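Local coordinates for protein dihydroorotase (Saccharomyces cerevisiae S288C, PDB 6L0A) that catalyses the zinc-dependent, reversible interconversion of N-carbamoyl-L-aspartate and dihydroorotate, the third step of de novo pyrimidine biosynthesis, at residues C[24-29]-C[344-349]; C[163-168]-C[187-192]; C[283-288]-C[357-362]. One frame throughout, in Å; residues are numbered along the deposited sequence.

Contact 1: residues C[24-29]-C[344-349]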
ATOM      1  N   GLU C  24      28.452   7.397   6.971  1.00 22.21           N
ATOM      2  CA  GLU C  24      29.129   8.687   7.061  1.00 23.27           C
ATOM      3  C   GLU C  24      28.173   9.839   6.794  1.00 22.93           C
ATOM      4  O   GLU C  24      28.304  10.911   7.397  1.00 23.41           O
ATOM      5  CB  GLU C  24      30.299   8.721   6.079  1.00 26.39           C
ATOM      6  CG  GLU C  24      31.309   7.612   6.334  1.00 27.64           C
ATOM      7  CD  GLU C  24      32.550   7.745   5.479  1.00 41.66           C
ATOM      8  OE1 GLU C  24      32.615   8.688   4.657  1.00 39.90           O
ATOM      9  OE2 GLU C  24      33.463   6.902   5.634  1.00 44.71           O
ATOM     10  N   LEU C  25      27.199   9.635   5.906  1.00 21.16           N
ATOM     11  CA  LEU C  25      26.222  10.681   5.637  1.00 20.77           C
ATOM     12  C   LEU C  25      25.282  10.871   6.819  1.00 19.05           C
ATOM     13  O   LEU C  25      25.027  11.998   7.246  1.00 20.35           O
ATOM     14  CB  LEU C  25      25.438  10.336   4.366  1.00 18.48           C
ATOM     15  CG  LEU C  25      24.253  11.199   3.930  1.00 21.86           C
ATOM     16  CD1 LEU C  25      24.614  12.675   3.836  1.00 22.63           C
ATOM     17  CD2 LEU C  25      23.735  10.691   2.592  1.00 23.45           C
ATOM     18  N   VAL C  26      24.781   9.774   7.377  1.00 17.16           N
ATOM     19  CA  VAL C  26      23.606   9.841   8.237  1.00 19.85           C
ATOM     20  C   VAL C  26      23.952  10.021   9.711  1.00 14.74           C
ATOM     21  O   VAL C  26      23.204  10.673  10.436  1.00 15.85           O
ATOM     22  CB  VAL C  26      22.756   8.579   8.012  1.00 21.32           C
ATOM     23  CG1 VAL C  26      21.709   8.422   9.104  1.00 23.90           C
ATOM     24  CG2 VAL C  26      22.103   8.661   6.635  1.00 18.70           C
ATOM     25  N   THR C  27      25.059   9.451  10.169  1.00 16.10           N
ATOM     26  CA  THR C  27      25.373   9.512  11.595  1.00 20.08           C
ATOM     27  C   THR C  27      25.495  10.936  12.119  1.00 17.80           C
ATOM     28  O   THR C  27      24.968  11.204  13.214  1.00 18.95           O
ATOM     29  CB  THR C  27      26.643   8.699  11.883  1.00 19.86           C
ATOM     30  OG1 THR C  27      26.438   7.342  11.477  1.00 19.49           O
ATOM     31  CG2 THR C  27      26.969   8.724  13.386  1.00 18.37           C
ATOM     32  N   PRO C  28      26.114  11.888  11.411  1.00 21.71           N
ATOM     33  CA  PRO C  28      26.074  13.282  11.889  1.00 21.82           C
ATOM     34  C   PRO C  28      24.675  13.868  11.942  1.00 22.77           C
ATOM     35  O   PRO C  28      24.447  14.812  12.711  1.00 23.52           O
ATOM     36  CB  PRO C  28      26.959  14.031  10.878  1.00 23.19           C
ATOM     37  CG  PRO C  28      27.838  12.987  10.274  1.00 22.28           C
ATOM     38  CD  PRO C  28      26.959  11.748  10.211  1.00 18.77           C
ATOM     39  N   LYS C  29      23.727  13.348  11.151  1.00 18.97           N
ATOM     40  CA  LYS C  29      22.375  13.894  11.151  1.00 19.04           C
ATOM     41  C   LYS C  29      21.598  13.572  12.420  1.00 15.82           C
ATOM     42  O   LYS C  29      20.548  14.184  12.651  1.00 18.27           O
ATOM     43  CB  LYS C  29      21.595  13.380   9.932  1.00 18.72           C
ATOM     44  CG  LYS C  29      22.344  13.529   8.615  1.00 18.74           C
ATOM     45  CD  LYS C  29      22.471  15.008   8.259  1.00 24.57           C
ATOM     46  CE  LYS C  29      22.988  15.193   6.840  1.00 30.29           C
ATOM     47  NZ  LYS C  29      24.394  14.726   6.727  1.00 36.75           N
ATOM     48  N   ILE C 344      25.077   9.019  -3.165  1.00 33.71           N
ATOM     49  CA  ILE C 344      23.933   8.731  -2.301  1.00 29.58           C
ATOM     50  C   ILE C 344      23.005   9.936  -2.261  1.00 30.62           C
ATOM     51  O   ILE C 344      23.425  11.039  -1.891  1.00 25.79           O
ATOM     52  CB  ILE C 344      24.372   8.337  -0.882  1.00 26.31           C
ATOM     53  CG1 ILE C 344      25.169   7.033  -0.930  1.00 26.10           C
ATOM     54  CG2 ILE C 344      23.160   8.198   0.033  1.00 27.34           C
ATOM     55  CD1 ILE C 344      25.718   6.583   0.429  1.00 29.01           C
ATOM     56  N   SER C 345      21.739   9.717  -2.629  1.00 23.54           N
ATOM     57  CA  SER C 345      20.665  10.671  -2.402  1.00 25.04           C
ATOM     58  C   SER C 345      19.541   9.970  -1.652  1.00 25.03           C
ATOM     59  O   SER C 345      19.138   8.870  -2.031  1.00 22.46           O
ATOM     60  CB  SER C 345      20.132  11.235  -3.720  1.00 30.55           C
ATOM     61  OG  SER C 345      21.184  11.793  -4.483  1.00 31.00           O
ATOM     62  N   ILE C 346      19.042  10.605  -0.596  1.00 25.54           N
ATOM     63  CA  ILE C 346      17.929  10.095   0.196  1.00 22.64           C
ATOM     64  C   ILE C 346      16.786  11.089   0.107  1.00 25.12           C
ATOM     65  O   ILE C 346      16.998  12.302   0.227  1.00 26.80           O
ATOM     66  CB  ILE C 346      18.320   9.888   1.672  1.00 24.62           C
ATOM     67  CG1 ILE C 346      19.494   8.930   1.805  1.00 22.59           C
ATOM     68  CG2 ILE C 346      17.117   9.399   2.489  1.00 23.52           C
ATOM     69  CD1 ILE C 346      20.269   9.170   3.095  1.00 23.58           C
ATOM     70  N   ILE C 347      15.569  10.583  -0.070  1.00 20.36           N
ATOM     71  CA  ILE C 347      14.366  11.405  -0.003  1.00 22.26           C
ATOM     72  C   ILE C 347      13.927  11.461   1.458  1.00 25.57           C
ATOM     73  O   ILE C 347      13.530  10.420   2.012  1.00 23.83           O
ATOM     74  CB  ILE C 347      13.252  10.852  -0.901  1.00 22.85           C
ATOM     75  CG1 ILE C 347      13.821  10.450  -2.268  1.00 25.47           C
ATOM     76  CG2 ILE C 347      12.159  11.881  -1.053  1.00 24.95           C
ATOM     77  CD1 ILE C 347      14.340  11.643  -3.085  1.00 28.05           C
ATOM     78  N   PRO C 348      13.982  12.620   2.110  1.00 22.44           N
ATOM     79  CA  PRO C 348      13.556  12.708   3.507  1.00 18.78           C
ATOM     80  C   PRO C 348      12.041  12.688   3.643  1.00 23.78           C
ATOM     81  O   PRO C 348      11.290  13.016   2.717  1.00 20.63           O
ATOM     82  CB  PRO C 348      14.126  14.056   3.958  1.00 22.23           C
ATOM     83  CG  PRO C 348      14.068  14.897   2.680  1.00 23.43           C
ATOM     84  CD  PRO C 348      14.412  13.933   1.577  1.00 23.62           C
ATOM     85  N   PHE C 349      11.604  12.294   4.837  1.00 16.45           N
ATOM     86  CA  PHE C 349      10.192  12.341   5.181  1.00 17.58           C
ATOM     87  C   PHE C 349       9.640  13.751   4.995  1.00 21.76           C
ATOM     88  O   PHE C 349      10.261  14.734   5.415  1.00 19.29           O
ATOM     89  CB  PHE C 349      10.014  11.884   6.630  1.00 17.99           C
ATOM     90  CG  PHE C 349       8.599  11.853   7.093  1.00 18.33           C
ATOM     91  CD1 PHE C 349       7.642  11.141   6.392  1.00 16.53           C
ATOM     92  CD2 PHE C 349       8.226  12.533   8.244  1.00 14.87           C
ATOM     93  CE1 PHE C 349       6.343  11.115   6.823  1.00 18.94           C
ATOM     94  CE2 PHE C 349       6.932  12.503   8.690  1.00 20.35           C
ATOM     95  CZ  PHE C 349       5.983  11.796   7.977  1.00 19.37           C
TER
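L25 and I346 meet tip to tip, with L25 CD2 3.8 Å from I346 CD1, and the same leucine methyl also runs past I344, whose side chain points the opposite way alongside it. That second meeting is the closer one, 3.6 Å from L25 CD2 to I344 CG2, so a single branch of the leucine serves both isoleucines. V26 comes in across the end of I346 at about a right angle, its CG2 4.0 Å from I346 CD1. I346 reaches this far because its chain is extended (chi2 155°), which carries CD1 out to both helix residues. No hydrogen bond crosses the interface; within the helix K29 folds back, its NZ 2.8 Å from L25 O and tilted 20° from the carbonyl plane. V26 stands about 7 Å, side chain to side chain, from the zinc ligand H16, though about 12 Å from the zinc ion. An early helix of the amidohydrolase TIM-barrel fold, 20-32, is here met by the short strand 345-346 from near the C-terminal end through an all-aliphatic contact. The isoleucines also pack on M22 of that helix, T27 faces L61 and L64 of helix 51-64, and strand 345-346 pairs with strand 338-339 through I346 and I338.

Contact 2: residues C[163-168]-C[187-192]; sequences ALKKLH and IKTIED
L164 carries CG trans to its own amide nitrogen (chi1 174°), which sends the leucine out toward I190, while I190 starts out pointing away and has its terminal methyl turned back by chi2 of -63°. The two side chains belong to consecutive outer helices, 156-170 and 184-193, of the TIM-barrel fold of this amidohydrolase, with strand 175-178 between them in the chain. They cross at about a right angle and touch through single methyls, L164 CD2 and I190 CD1, 4.0 Å apart. Beneath them lies the barrel sheet: L164 rests on I176 and L178, and I190 on L178, V205 and A207, so the helix-to-helix contact is continuous with the packing on the strands. H137 and H180, which bind zinc, are each about 11 Å from one of these side chains, from L164 and I190 respectively.

Toward solvent the pair is covered by K165 and T189. The lysine chain, bent at its third torsion, brings CE, the carbon next to the ammonium, against the threonine at a slant. T189 meets it with both branches, CG2 at 3.8 Å and OG1 at 4.1 Å from K165 CE.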
ATOM      1  N   ALA C 163       1.809 -12.956  21.367  1.00 18.50           N
ATOM      2  CA  ALA C 163       3.211 -13.294  21.604  1.00 18.15           C
ATOM      3  C   ALA C 163       3.850 -12.327  22.593  1.00 18.82           C
ATOM      4  O   ALA C 163       4.601 -12.746  23.482  1.00 19.57           O
ATOM      5  CB  ALA C 163       3.992 -13.299  20.289  1.00 19.04           C
ATOM      6  N   LEU C 164       3.568 -11.028  22.446  1.00 19.12           N
ATOM      7  CA  LEU C 164       4.066 -10.040  23.399  1.00 19.83           C
ATOM      8  C   LEU C 164       3.605 -10.365  24.814  1.00 25.69           C
ATOM      9  O   LEU C 164       4.396 -10.326  25.767  1.00 20.77           O
ATOM     10  CB  LEU C 164       3.590  -8.641  23.003  1.00 18.29           C
ATOM     11  CG  LEU C 164       3.921  -7.513  23.976  1.00 18.18           C
ATOM     12  CD1 LEU C 164       5.445  -7.395  24.156  1.00 18.74           C
ATOM     13  CD2 LEU C 164       3.308  -6.189  23.517  1.00 20.90           C
ATOM     14  N   LYS C 165       2.316 -10.670  24.975  1.00 22.96           N
ATOM     15  CA  LYS C 165       1.800 -10.916  26.317  1.00 23.54           C
ATOM     16  C   LYS C 165       2.431 -12.165  26.924  1.00 21.48           C
ATOM     17  O   LYS C 165       2.756 -12.183  28.116  1.00 24.37           O
ATOM     18  CB  LYS C 165       0.275 -11.031  26.282  1.00 23.33           C
ATOM     19  CG  LYS C 165      -0.438  -9.690  26.118  1.00 28.54           C
ATOM     20  CD  LYS C 165      -1.950  -9.898  26.099  1.00 34.33           C
ATOM     21  CE  LYS C 165      -2.628  -9.080  25.017  1.00 39.06           C
ATOM     22  NZ  LYS C 165      -4.097  -9.367  24.966  1.00 41.63           N
ATOM     23  N   LYS C 166       2.630 -13.206  26.119  1.00 21.55           N
ATOM     24  CA  LYS C 166       3.250 -14.424  26.634  1.00 25.11           C
ATOM     25  C   LYS C 166       4.693 -14.176  27.063  1.00 27.22           C
ATOM     26  O   LYS C 166       5.134 -14.692  28.098  1.00 23.87           O
ATOM     27  CB  LYS C 166       3.189 -15.537  25.594  1.00 25.94           C
ATOM     28  CG  LYS C 166       3.754 -16.866  26.106  1.00 23.08           C
ATOM     29  CD  LYS C 166       3.556 -17.986  25.114  1.00 26.50           C
ATOM     30  CE  LYS C 166       4.173 -19.291  25.622  1.00 31.81           C
ATOM     31  NZ  LYS C 166       4.003 -19.443  27.101  1.00 32.50           N
ATOM     32  N   LEU C 167       5.448 -13.393  26.283  1.00 21.45           N
ATOM     33  CA  LEU C 167       6.826 -13.094  26.672  1.00 19.14           C
ATOM     34  C   LEU C 167       6.866 -12.296  27.968  1.00 22.84           C
ATOM     35  O   LEU C 167       7.713 -12.546  28.836  1.00 23.73           O
ATOM     36  CB  LEU C 167       7.552 -12.328  25.554  1.00 15.38           C
ATOM     37  CG  LEU C 167       7.888 -13.076  24.264  1.00 22.86           C
ATOM     38  CD1 LEU C 167       8.480 -12.104  23.231  1.00 16.40           C
ATOM     39  CD2 LEU C 167       8.844 -14.247  24.514  1.00 20.84           C
ATOM     40  N   HIS C 168       5.964 -11.324  28.113  1.00 21.50           N
ATOM     41  CA  HIS C 168       5.910 -10.518  29.329  1.00 23.85           C
ATOM     42  C   HIS C 168       5.529 -11.373  30.536  1.00 27.60           C
ATOM     43  O   HIS C 168       6.107 -11.224  31.619  1.00 23.45           O
ATOM     44  CB  HIS C 168       4.923  -9.373  29.126  1.00 20.69           C
ATOM     45  CG  HIS C 168       4.636  -8.572  30.361  1.00 25.91           C
ATOM     46  ND1 HIS C 168       5.627  -8.027  31.149  1.00 25.82           N
ATOM     47  CD2 HIS C 168       3.461  -8.201  30.923  1.00 30.22           C
ATOM     48  CE1 HIS C 168       5.074  -7.364  32.150  1.00 30.39           C
ATOM     49  NE2 HIS C 168       3.760  -7.452  32.034  1.00 29.63           N
ATOM     50  N   ILE C 187      -1.848  -0.100  20.883  1.00 17.43           N
ATOM     51  CA  ILE C 187      -1.902   0.940  21.914  1.00 21.83           C
ATOM     52  C   ILE C 187      -2.725   0.461  23.107  1.00 21.47           C
ATOM     53  O   ILE C 187      -2.316   0.606  24.268  1.00 21.93           O
ATOM     54  CB  ILE C 187      -2.465   2.252  21.338  1.00 17.32           C
ATOM     55  CG1 ILE C 187      -1.519   2.855  20.293  1.00 16.07           C
ATOM     56  CG2 ILE C 187      -2.706   3.270  22.451  1.00 21.60           C
ATOM     57  CD1 ILE C 187      -0.053   2.901  20.731  1.00 17.41           C
ATOM     58  N   LYS C 188      -3.898  -0.122  22.838  1.00 22.34           N
ATOM     59  CA  LYS C 188      -4.738  -0.640  23.917  1.00 22.61           C
ATOM     60  C   LYS C 188      -4.010  -1.700  24.730  1.00 21.41           C
ATOM     61  O   LYS C 188      -4.143  -1.755  25.958  1.00 21.98           O
ATOM     62  CB  LYS C 188      -6.024  -1.236  23.355  1.00 23.37           C
ATOM     63  CG  LYS C 188      -7.049  -0.249  22.891  1.00 27.25           C
ATOM     64  CD  LYS C 188      -8.357  -1.000  22.700  1.00 30.55           C
ATOM     65  CE  LYS C 188      -9.326  -0.223  21.874  1.00 36.95           C
ATOM     66  NZ  LYS C 188     -10.571  -1.016  21.689  1.00 33.83           N
ATOM     67  N   THR C 189      -3.254  -2.571  24.065  1.00 20.94           N
ATOM     68  CA  THR C 189      -2.560  -3.630  24.788  1.00 21.77           C
ATOM     69  C   THR C 189      -1.446  -3.066  25.667  1.00 23.41           C
ATOM     70  O   THR C 189      -1.305  -3.477  26.828  1.00 22.60           O
ATOM     71  CB  THR C 189      -2.023  -4.667  23.805  1.00 20.54           C
ATOM     72  OG1 THR C 189      -3.127  -5.397  23.260  1.00 22.50           O
ATOM     73  CG2 THR C 189      -1.068  -5.655  24.502  1.00 20.87           C
ATOM     74  N   ILE C 190      -0.659  -2.113  25.144  1.00 19.92           N
ATOM     75  CA  ILE C 190       0.369  -1.469  25.964  1.00 20.36           C
ATOM     76  C   ILE C 190      -0.276  -0.741  27.138  1.00 22.55           C
ATOM     77  O   ILE C 190       0.244  -0.752  28.259  1.00 24.30           O
ATOM     78  CB  ILE C 190       1.225  -0.512  25.114  1.00 19.02           C
ATOM     79  CG1 ILE C 190       1.921  -1.277  23.985  1.00 16.65           C
ATOM     80  CG2 ILE C 190       2.257   0.229  25.983  1.00 18.54           C
ATOM     81  CD1 ILE C 190       2.891  -2.328  24.483  1.00 20.28           C
ATOM     82  N   GLU C 191      -1.422  -0.101  26.899  1.00 19.65           N
ATOM     83  CA  GLU C 191      -2.093   0.624  27.973  1.00 25.31           C
ATOM     84  C   GLU C 191      -2.555  -0.327  29.070  1.00 29.48           C
ATOM     85  O   GLU C 191      -2.402  -0.040  30.264  1.00 30.94           O
ATOM     86  CB  GLU C 191      -3.264   1.423  27.406  1.00 27.37           C
ATOM     87  CG  GLU C 191      -2.869   2.815  26.912  1.00 32.71           C
ATOM     88  CD  GLU C 191      -4.055   3.602  26.399  1.00 36.76           C
ATOM     89  OE1 GLU C 191      -5.046   2.970  25.971  1.00 40.87           O
ATOM     90  OE2 GLU C 191      -3.993   4.848  26.415  1.00 43.75           O
ATOM     91  N   ASP C 192      -3.071  -1.491  28.685  1.00 25.03           N
ATOM     92  CA  ASP C 192      -3.587  -2.425  29.671  1.00 32.40           C
ATOM     93  C   ASP C 192      -2.481  -3.171  30.411  1.00 31.22           C
ATOM     94  O   ASP C 192      -2.622  -3.451  31.605  1.00 30.37           O
ATOM     95  CB  ASP C 192      -4.553  -3.392  28.999  1.00 34.98           C
ATOM     96  CG  ASP C 192      -5.811  -2.701  28.576  1.00 42.67           C
ATOM     97  OD1 ASP C 192      -6.468  -3.175  27.625  1.00 42.59           O
ATOM     98  OD2 ASP C 192      -6.127  -1.648  29.188  1.00 51.70           O
TER

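Contact 3: residues C[283-288]-C[357-362]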
ATOM      1  N   ALA C 283      14.346  15.016  12.910  1.00 16.59           N
ATOM      2  CA  ALA C 283      13.605  14.149  13.819  1.00 16.98           C
ATOM      3  C   ALA C 283      12.790  14.943  14.836  1.00 19.68           C
ATOM      4  O   ALA C 283      11.568  14.802  14.915  1.00 16.20           O
ATOM      5  CB  ALA C 283      14.584  13.198  14.516  1.00 15.01           C
ATOM      6  N   ILE C 284      13.442  15.789  15.628  1.00 16.49           N
ATOM      7  CA  ILE C 284      12.700  16.472  16.683  1.00 16.00           C
ATOM      8  C   ILE C 284      11.731  17.502  16.100  1.00 15.98           C
ATOM      9  O   ILE C 284      10.583  17.573  16.563  1.00 18.06           O
ATOM     10  CB  ILE C 284      13.654  17.107  17.710  1.00 18.30           C
ATOM     11  CG1 ILE C 284      14.515  16.015  18.353  1.00 17.23           C
ATOM     12  CG2 ILE C 284      12.847  17.820  18.784  1.00 20.55           C
ATOM     13  CD1 ILE C 284      13.707  15.016  19.171  1.00 20.46           C
ATOM     14  N   PRO C 285      12.124  18.317  15.109  1.00 16.99           N
ATOM     15  CA  PRO C 285      11.126  19.193  14.456  1.00 20.00           C
ATOM     16  C   PRO C 285       9.873  18.477  13.951  1.00 20.45           C
ATOM     17  O   PRO C 285       8.781  19.052  14.061  1.00 21.07           O
ATOM     18  CB  PRO C 285      11.922  19.822  13.308  1.00 21.73           C
ATOM     19  CG  PRO C 285      13.332  19.850  13.805  1.00 25.53           C
ATOM     20  CD  PRO C 285      13.491  18.591  14.617  1.00 19.17           C
ATOM     21  N   TYR C 286       9.980  17.249  13.413  1.00 19.12           N
ATOM     22  CA  TYR C 286       8.777  16.509  13.019  1.00 16.58           C
ATOM     23  C   TYR C 286       7.857  16.298  14.211  1.00 15.61           C
ATOM     24  O   TYR C 286       6.641  16.513  14.132  1.00 17.27           O
ATOM     25  CB  TYR C 286       9.129  15.134  12.425  1.00 17.42           C
ATOM     26  CG  TYR C 286       9.850  15.100  11.101  1.00 14.69           C
ATOM     27  CD1 TYR C 286       9.340  15.754   9.981  1.00 18.99           C
ATOM     28  CD2 TYR C 286      11.021  14.373  10.959  1.00 17.08           C
ATOM     29  CE1 TYR C 286      10.001  15.702   8.772  1.00 17.41           C
ATOM     30  CE2 TYR C 286      11.691  14.306   9.755  1.00 17.60           C
ATOM     31  CZ  TYR C 286      11.172  14.979   8.661  1.00 14.95           C
ATOM     32  OH  TYR C 286      11.843  14.913   7.477  1.00 15.94           O
ATOM     33  N   ILE C 287       8.420  15.821  15.322  1.00 15.88           N
ATOM     34  CA  ILE C 287       7.609  15.525  16.494  1.00 16.78           C
ATOM     35  C   ILE C 287       6.996  16.806  17.055  1.00 16.58           C
ATOM     36  O   ILE C 287       5.842  16.822  17.501  1.00 16.96           O
ATOM     37  CB  ILE C 287       8.463  14.792  17.542  1.00 15.48           C
ATOM     38  CG1 ILE C 287       9.006  13.483  16.953  1.00 15.22           C
ATOM     39  CG2 ILE C 287       7.646  14.526  18.781  1.00 17.08           C
ATOM     40  CD1 ILE C 287       7.911  12.493  16.589  1.00 16.28           C
ATOM     41  N   ALA C 288       7.768  17.892  17.048  1.00 19.27           N
ATOM     42  CA  ALA C 288       7.266  19.167  17.543  1.00 22.85           C
ATOM     43  C   ALA C 288       6.059  19.623  16.738  1.00 19.20           C
ATOM     44  O   ALA C 288       5.114  20.200  17.289  1.00 24.50           O
ATOM     45  CB  ALA C 288       8.376  20.212  17.494  1.00 21.06           C
ATOM     46  N   TRP C 357       9.023  24.537  13.632  1.00 31.34           N
ATOM     47  CA  TRP C 357      10.097  24.608  14.610  1.00 32.57           C
ATOM     48  C   TRP C 357      11.434  24.210  14.001  1.00 30.29           C
ATOM     49  O   TRP C 357      11.503  23.496  12.998  1.00 35.75           O
ATOM     50  CB  TRP C 357       9.811  23.701  15.803  1.00 29.42           C
ATOM     51  CG  TRP C 357       8.577  24.049  16.528  1.00 31.46           C
ATOM     52  CD1 TRP C 357       7.313  23.656  16.223  1.00 28.27           C
ATOM     53  CD2 TRP C 357       8.479  24.865  17.696  1.00 32.58           C
ATOM     54  NE1 TRP C 357       6.427  24.171  17.133  1.00 36.30           N
ATOM     55  CE2 TRP C 357       7.119  24.920  18.049  1.00 37.87           C
ATOM     56  CE3 TRP C 357       9.411  25.557  18.478  1.00 32.20           C
ATOM     57  CZ2 TRP C 357       6.663  25.644  19.151  1.00 38.69           C
ATOM     58  CZ3 TRP C 357       8.957  26.271  19.574  1.00 34.34           C
ATOM     59  CH2 TRP C 357       7.598  26.306  19.902  1.00 32.47           C
ATOM     60  N   SER C 358      12.502  24.682  14.638  1.00 31.89           N
ATOM     61  CA  SER C 358      13.872  24.320  14.310  1.00 26.66           C
ATOM     62  C   SER C 358      14.554  23.883  15.601  1.00 27.93           C
ATOM     63  O   SER C 358      14.010  24.058  16.694  1.00 30.85           O
ATOM     64  CB  SER C 358      14.627  25.489  13.656  1.00 35.96           C
ATOM     65  OG  SER C 358      13.865  26.061  12.600  1.00 33.91           O
ATOM     66  N   VAL C 359      15.747  23.307  15.487  1.00 27.70           N
ATOM     67  CA  VAL C 359      16.451  22.798  16.662  1.00 29.31           C
ATOM     68  C   VAL C 359      17.911  23.227  16.600  1.00 28.40           C
ATOM     69  O   VAL C 359      18.530  23.228  15.530  1.00 31.69           O
ATOM     70  CB  VAL C 359      16.319  21.259  16.800  1.00 27.27           C
ATOM     71  CG1 VAL C 359      17.032  20.537  15.669  1.00 23.72           C
ATOM     72  CG2 VAL C 359      16.843  20.788  18.162  1.00 26.14           C
ATOM     73  N   ARG C 360      18.447  23.619  17.756  1.00 27.14           N
ATOM     74  CA  ARG C 360      19.851  23.959  17.929  1.00 32.35           C
ATOM     75  C   ARG C 360      20.309  23.403  19.273  1.00 28.44           C
ATOM     76  O   ARG C 360      19.506  22.887  20.059  1.00 28.15           O
ATOM     77  CB  ARG C 360      20.074  25.475  17.857  1.00 32.43           C
ATOM     78  CG  ARG C 360      19.463  26.234  19.025  1.00 29.58           C
ATOM     79  CD  ARG C 360      20.002  27.664  19.109  1.00 39.28           C
ATOM     80  NE  ARG C 360      19.753  28.252  20.424  1.00 41.97           N
ATOM     81  CZ  ARG C 360      18.679  28.975  20.721  1.00 42.88           C
ATOM     82  NH1 ARG C 360      17.760  29.205  19.794  1.00 46.47           N
ATOM     83  NH2 ARG C 360      18.519  29.469  21.944  1.00 44.02           N
ATOM     84  N   TRP C 361      21.606  23.538  19.550  1.00 26.63           N
ATOM     85  CA  TRP C 361      22.235  22.950  20.726  1.00 30.29           C
ATOM     86  C   TRP C 361      22.835  24.027  21.619  1.00 33.23           C
ATOM     87  O   TRP C 361      23.442  24.986  21.129  1.00 34.24           O
ATOM     88  CB  TRP C 361      23.328  21.968  20.317  1.00 26.91           C
ATOM     89  CG  TRP C 361      22.774  20.768  19.640  1.00 27.27           C
ATOM     90  CD1 TRP C 361      22.634  20.577  18.301  1.00 29.32           C
ATOM     91  CD2 TRP C 361      22.261  19.594  20.273  1.00 25.58           C
ATOM     92  NE1 TRP C 361      22.062  19.352  18.054  1.00 29.04           N
ATOM     93  CE2 TRP C 361      21.821  18.728  19.249  1.00 26.87           C
ATOM     94  CE3 TRP C 361      22.129  19.192  21.605  1.00 23.88           C
ATOM     95  CZ2 TRP C 361      21.272  17.475  19.518  1.00 24.62           C
ATOM     96  CZ3 TRP C 361      21.573  17.952  21.873  1.00 25.53           C
ATOM     97  CH2 TRP C 361      21.148  17.110  20.832  1.00 22.11           C
ATOM     98  N   GLU C 362      22.683  23.854  22.933  1.00 28.01           N
ATOM     99  CA  GLU C 362      23.299  24.773  23.875  1.00 30.45           C
ATOM    100  C   GLU C 362      24.099  24.024  24.931  1.00 30.64           C
ATOM    101  O   GLU C 362      23.648  22.994  25.450  1.00 28.79           O
ATOM    102  CB  GLU C 362      22.241  25.646  24.551  1.00 36.56           C
ATOM    103  CG  GLU C 362      21.908  26.879  23.744  1.00 43.30           C
ATOM    104  CD  GLU C 362      21.331  27.979  24.602  1.00 49.29           C
ATOM    105  OE1 GLU C 362      21.778  28.112  25.760  1.00 53.64           O
ATOM    106  OE2 GLU C 362      20.433  28.698  24.119  1.00 50.84           O
TER
HETATM  107  O   HOH W   1       7.852  21.718  13.689  1.00 27.96           O
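P285 O and W357 N are joined by one water, which donates to the carbonyl oxygen at 2.8 Å and accepts from the amide in a weak bond of 3.1 Å. The same water lies in the plane of the W357 indole, at the edge of the ring. It links the first turn of helix 283-293 to strand 354-362, the long C-terminal strand of the small antiparallel sheet that packs beside the barrel.

Around this bridge the direct contacts are apolar or nearly so. P285 CB packs against W357 O at 3.7 Å; the hydrogen bond to that oxygen comes from Q332 NE2. The proline ring and V359 cross at about a right angle, P285 CD standing 4.2 Å from V359 CG1. One turn on, A288 brings its methyl obliquely to the pyrrole part of the indole, 3.8 Å from CB to W357 CD1. The tryptophan reaches it with CG anti to its carbonyl carbon (chi1 -61°), and L327 of strand 324-328 touches both A288 and W357.

Farther along the strand the chemistry changes. R360 and E362, two residues apart, are joined by a salt bridge, R360 NH2 to E362 OE2 at 3.0 Å. It is nearly straight (171°), and the carboxylate oxygen lies in the guanidinium plane; the same nitrogen has a second anionic partner in E4 of strand 4-8, and F328 adds a cation-pi contact.

Between residues 283-288 and 357-362 no direct hydrogen bond forms; the indole N-H of W357 makes only a weak one to E292, further along the same helix. The alanine and the proline ring are consistent with the close approach of the backbones, 5.5 Å between the CA atoms of P285 and W357, and the water serves two main-chain polar groups that do not bond to each other directly.

How the contacts relate
From the N terminus, helix 20-32 supplies the first half of contact 1, which closes only some 315 residues later at strand 345-346. Contact 2 opens and closes within that span, a short loop joining two successive helices of the barrel wall. Contact 3 starts after contact 2 has closed and ends beyond contact 1, so the loops of contacts 1 and 3 cross, and together they tie the C-terminal part of the chain to an early and a late helix. These two touch: Y286 OH lies 2.6 Å from F349 O, probably a hydrogen bond. Contact 2 stands on the far side of the chain's centre, about 34 Å from contact 1, centre to centre.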